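Local coordinates for tube-forming protein in Mycobacterial Envelpe, TiME (PDB 7CU9) that forms a tube in the mycobacterial envelope, putatively a secretion channel that carries protein across the outer envelope, at the interface of chains A and B. Sequence-based numbering; all coordinates share one arbitrary frame. Chains: chain A/B, Tube-forming protein in Mycobacterial Envelpe, TiME.

Contacts 1 and 2 belong to one interface between two copies of the same soluble domain, and the centres of their C-alpha atoms lie about 17 Å apart. They share no residue. In chain A, contact 1 uses the loop entering strand 63-72 and the start of the loop after strand 81-89, whereas contact 2 uses 3-10 helix 5-7 and helix 8-11. Chain B answers with the start of strand 150-158 and the loop after strand 161-169 in the first, and helix 15-22 in the second. Different elements thus meet from each copy, as in a head-to-tail association that might propagate in a tube, although two chains alone do not show this.

Contact 1: the interface of chains A and B. Residues chain A 60-63, 90; chain B 150, 171-172.
B:Asn172 presents its backbone N to the carbonyl O of A:Leu63, 2.8 Å away, with the donor standing well above the carbonyl plane, 48° out of it. B:Gly171, just before it, has a positive phi of 59° and turns the loop beside the carbonyl of A:Pro61. The side chain of B:Asn172 then reaches along chain A: with CG anti to its own backbone N (chi1 -166°), it lies side by side with A:Asp62, both pointing the same way. Its ND2 donates to the carboxylate OD1 of A:Asp62 over 3.0 Å, nearly along the C-O axis. The acceptor lies close to the amide plane, and the carboxylate and amide are almost coplanar. The ND2 bond probably limits rotation of the amide, while the N bond anchors the main chain. The methyl CB of A:Ala90 packs against this amide, 3.9 Å from CG of B:Asn172.

A:Asp62 is itself positioned by its backbone N, which bonds OD2 of A:Asp60 from above that carboxylate's plane. On the other flank the chain of B:Arg150 bends at chi3 and brings NH2 to the loop after strand 161-169 of the same chain, where it donates a long bond of 3.3 Å to the carbonyl O of B:Gly171. The same NH2 lies 2.9 Å from water 1. Water 1 in turn bonds OD1 of A:Asp62, so OD1 takes both ND2 of B:Asn172 and the water. This water joins two groups whose opposite charges probably attract at longer range without direct contact. The carbonyl O of A:Pro61 sits at the guanidinium edge, in its plane, but the N-H points elsewhere and no hydrogen bond forms.

This patch docks the loop after strand 161-169 of one copy on the loop leading into strand 63-72 of the other and, if this packing occurs in the tube, could help to hold copies together.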
# COMPACT_ATOMS: atom_id res chain seq x y z
N ASP A 60 0.81 9.95 -2.73
CA ASP A 60 2.20 10.40 -2.48
C ASP A 60 3.14 9.29 -2.94
O ASP A 60 2.80 8.12 -2.83
CB ASP A 60 2.41 10.67 -0.99
CG ASP A 60 3.72 11.36 -0.71
OD1 ASP A 60 3.82 12.56 -1.06
OD2 ASP A 60 4.62 10.70 -0.16
N PRO A 61 4.35 9.62 -3.45
CA PRO A 61 5.32 8.58 -3.77
C PRO A 61 5.57 7.61 -2.61
O PRO A 61 5.86 6.46 -2.88
CB PRO A 61 6.59 9.39 -4.10
CG PRO A 61 6.04 10.67 -4.66
CD PRO A 61 4.82 10.97 -3.81
N ASP A 62 5.42 8.07 -1.36
CA ASP A 62 5.76 7.27 -0.16
C ASP A 62 4.51 6.69 0.51
O ASP A 62 4.66 6.11 1.60
CB ASP A 62 6.62 8.09 0.80
CG ASP A 62 8.03 8.25 0.27
OD1 ASP A 62 8.59 7.24 -0.20
OD2 ASP A 62 8.55 9.38 0.31
N LEU A 63 3.33 6.76 -0.12
CA LEU A 63 2.14 6.04 0.41
C LEU A 63 2.33 4.54 0.14
O LEU A 63 2.32 4.13 -1.03
CB LEU A 63 0.85 6.56 -0.22
CG LEU A 63 -0.43 5.93 0.35
CD1 LEU A 63 -0.60 6.24 1.84
CD2 LEU A 63 -1.64 6.40 -0.43
N ALA A 90 5.98 5.14 3.84
CA ALA A 90 7.30 4.47 3.86
C ALA A 90 8.20 5.13 4.92
O ALA A 90 9.10 4.45 5.43
CB ALA A 90 7.94 4.52 2.50
N ARG B 150 5.08 1.96 -9.70
CA ARG B 150 6.48 1.54 -9.48
C ARG B 150 6.48 0.10 -8.95
O ARG B 150 5.60 -0.26 -8.16
CB ARG B 150 7.21 2.49 -8.53
CG ARG B 150 7.41 3.88 -9.13
CD ARG B 150 8.34 4.74 -8.32
NE ARG B 150 7.75 5.04 -7.02
CZ ARG B 150 8.42 5.46 -5.95
NH1 ARG B 150 9.73 5.65 -6.01
NH2 ARG B 150 7.78 5.69 -4.82
N GLY B 171 2.23 4.68 -5.31
CA GLY B 171 2.92 4.94 -4.04
C GLY B 171 4.19 4.11 -3.94
O GLY B 171 4.94 4.05 -4.94
N ASN B 172 4.42 3.47 -2.80
CA ASN B 172 5.74 2.86 -2.46
C ASN B 172 5.55 1.41 -2.01
O ASN B 172 5.18 1.20 -0.84
CB ASN B 172 6.45 3.68 -1.39
CG ASN B 172 7.91 3.34 -1.24
OD1 ASN B 172 8.30 2.18 -1.38
ND2 ASN B 172 8.73 4.34 -0.97
O HOH W 1 9.39 7.29 -3.02

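Contact 2: the interface of chains A and B. Residues chain A 6, 9-10; chain B 19-20.
Water 2 is gripped from both chains: the hydroxyl OG of B:Ser19 lies 2.9 Å from it, and the hydroxyl OG of A:Ser9 approaches from across the interface at a very short 2.5 Å. The carbonyl O of B:Ser19 adds a weak link to this water. The two serines thus meet through solvent, since OG of A:Ser9 and the carbonyl O of B:Ser19 are 4.2 Å apart. The OG of B:Ser19 stands anti to its backbone N (chi1 173°), which brings the hydroxyl round to the water beside its own carbonyl.

Beside the water, A:Tyr10 crosses B:Asn20 at about a right angle. The phenol OH at the far end of the ring comes up to the carboxamide, 4.0 Å from both CG and OD1 of B:Asn20, and ND2 is scarcely further. That is van der Waals packing of two polar groups and not a direct bond. Ring and amide are turned 51° from each other, neither stacked nor perpendicular. Chi1 of -59° sets the tyrosine ring beside its backbone N, and the carbonyl O of A:Gly6 in the same chain lies at the ring's edge, in its plane, and may help to set its tilt. Across the interface, A:Gly6 lies beside the carbonyl end of B:Asn20.

In the fold, the patch joins the N-terminal helical segments of both copies: 3-10 helix 5-7 and the short helix 8-11 of chain A rest against the later turns of helix 15-22 of chain B.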
# COMPACT_ATOMS: atom_id res chain seq x y z
N GLY A 6 0.68 -3.68 6.17
CA GLY A 6 -0.43 -4.61 6.42
C GLY A 6 -1.42 -4.10 7.46
O GLY A 6 -2.54 -4.64 7.50
N SER A 9 -5.35 -3.36 6.95
CA SER A 9 -6.33 -4.48 6.87
C SER A 9 -7.03 -4.71 8.22
O SER A 9 -8.06 -5.44 8.21
CB SER A 9 -5.69 -5.75 6.40
OG SER A 9 -5.14 -5.61 5.10
N TYR A 10 -6.47 -4.15 9.30
CA TYR A 10 -6.88 -4.35 10.72
C TYR A 10 -7.36 -3.04 11.37
O TYR A 10 -8.18 -3.11 12.31
CB TYR A 10 -5.72 -4.92 11.54
CG TYR A 10 -5.19 -6.24 11.03
CD1 TYR A 10 -4.28 -6.29 9.99
CD2 TYR A 10 -5.60 -7.43 11.60
CE1 TYR A 10 -3.79 -7.49 9.51
CE2 TYR A 10 -5.12 -8.65 11.13
CZ TYR A 10 -4.21 -8.68 10.09
OH TYR A 10 -3.72 -9.86 9.61
N SER B 19 -1.78 -10.63 0.63
CA SER B 19 -2.82 -9.63 0.97
C SER B 19 -2.53 -9.02 2.35
O SER B 19 -2.62 -7.78 2.48
CB SER B 19 -4.21 -10.22 0.91
OG SER B 19 -5.17 -9.30 1.39
N ASN B 20 -2.20 -9.85 3.34
CA ASN B 20 -1.88 -9.40 4.72
C ASN B 20 -0.64 -8.50 4.72
O ASN B 20 -0.58 -7.60 5.57
CB ASN B 20 -1.68 -10.59 5.66
CG ASN B 20 -2.98 -11.29 5.99
OD1 ASN B 20 -4.06 -10.75 5.76
ND2 ASN B 20 -2.88 -12.50 6.53
O HOH W 2 -5.24 -7.89 3.98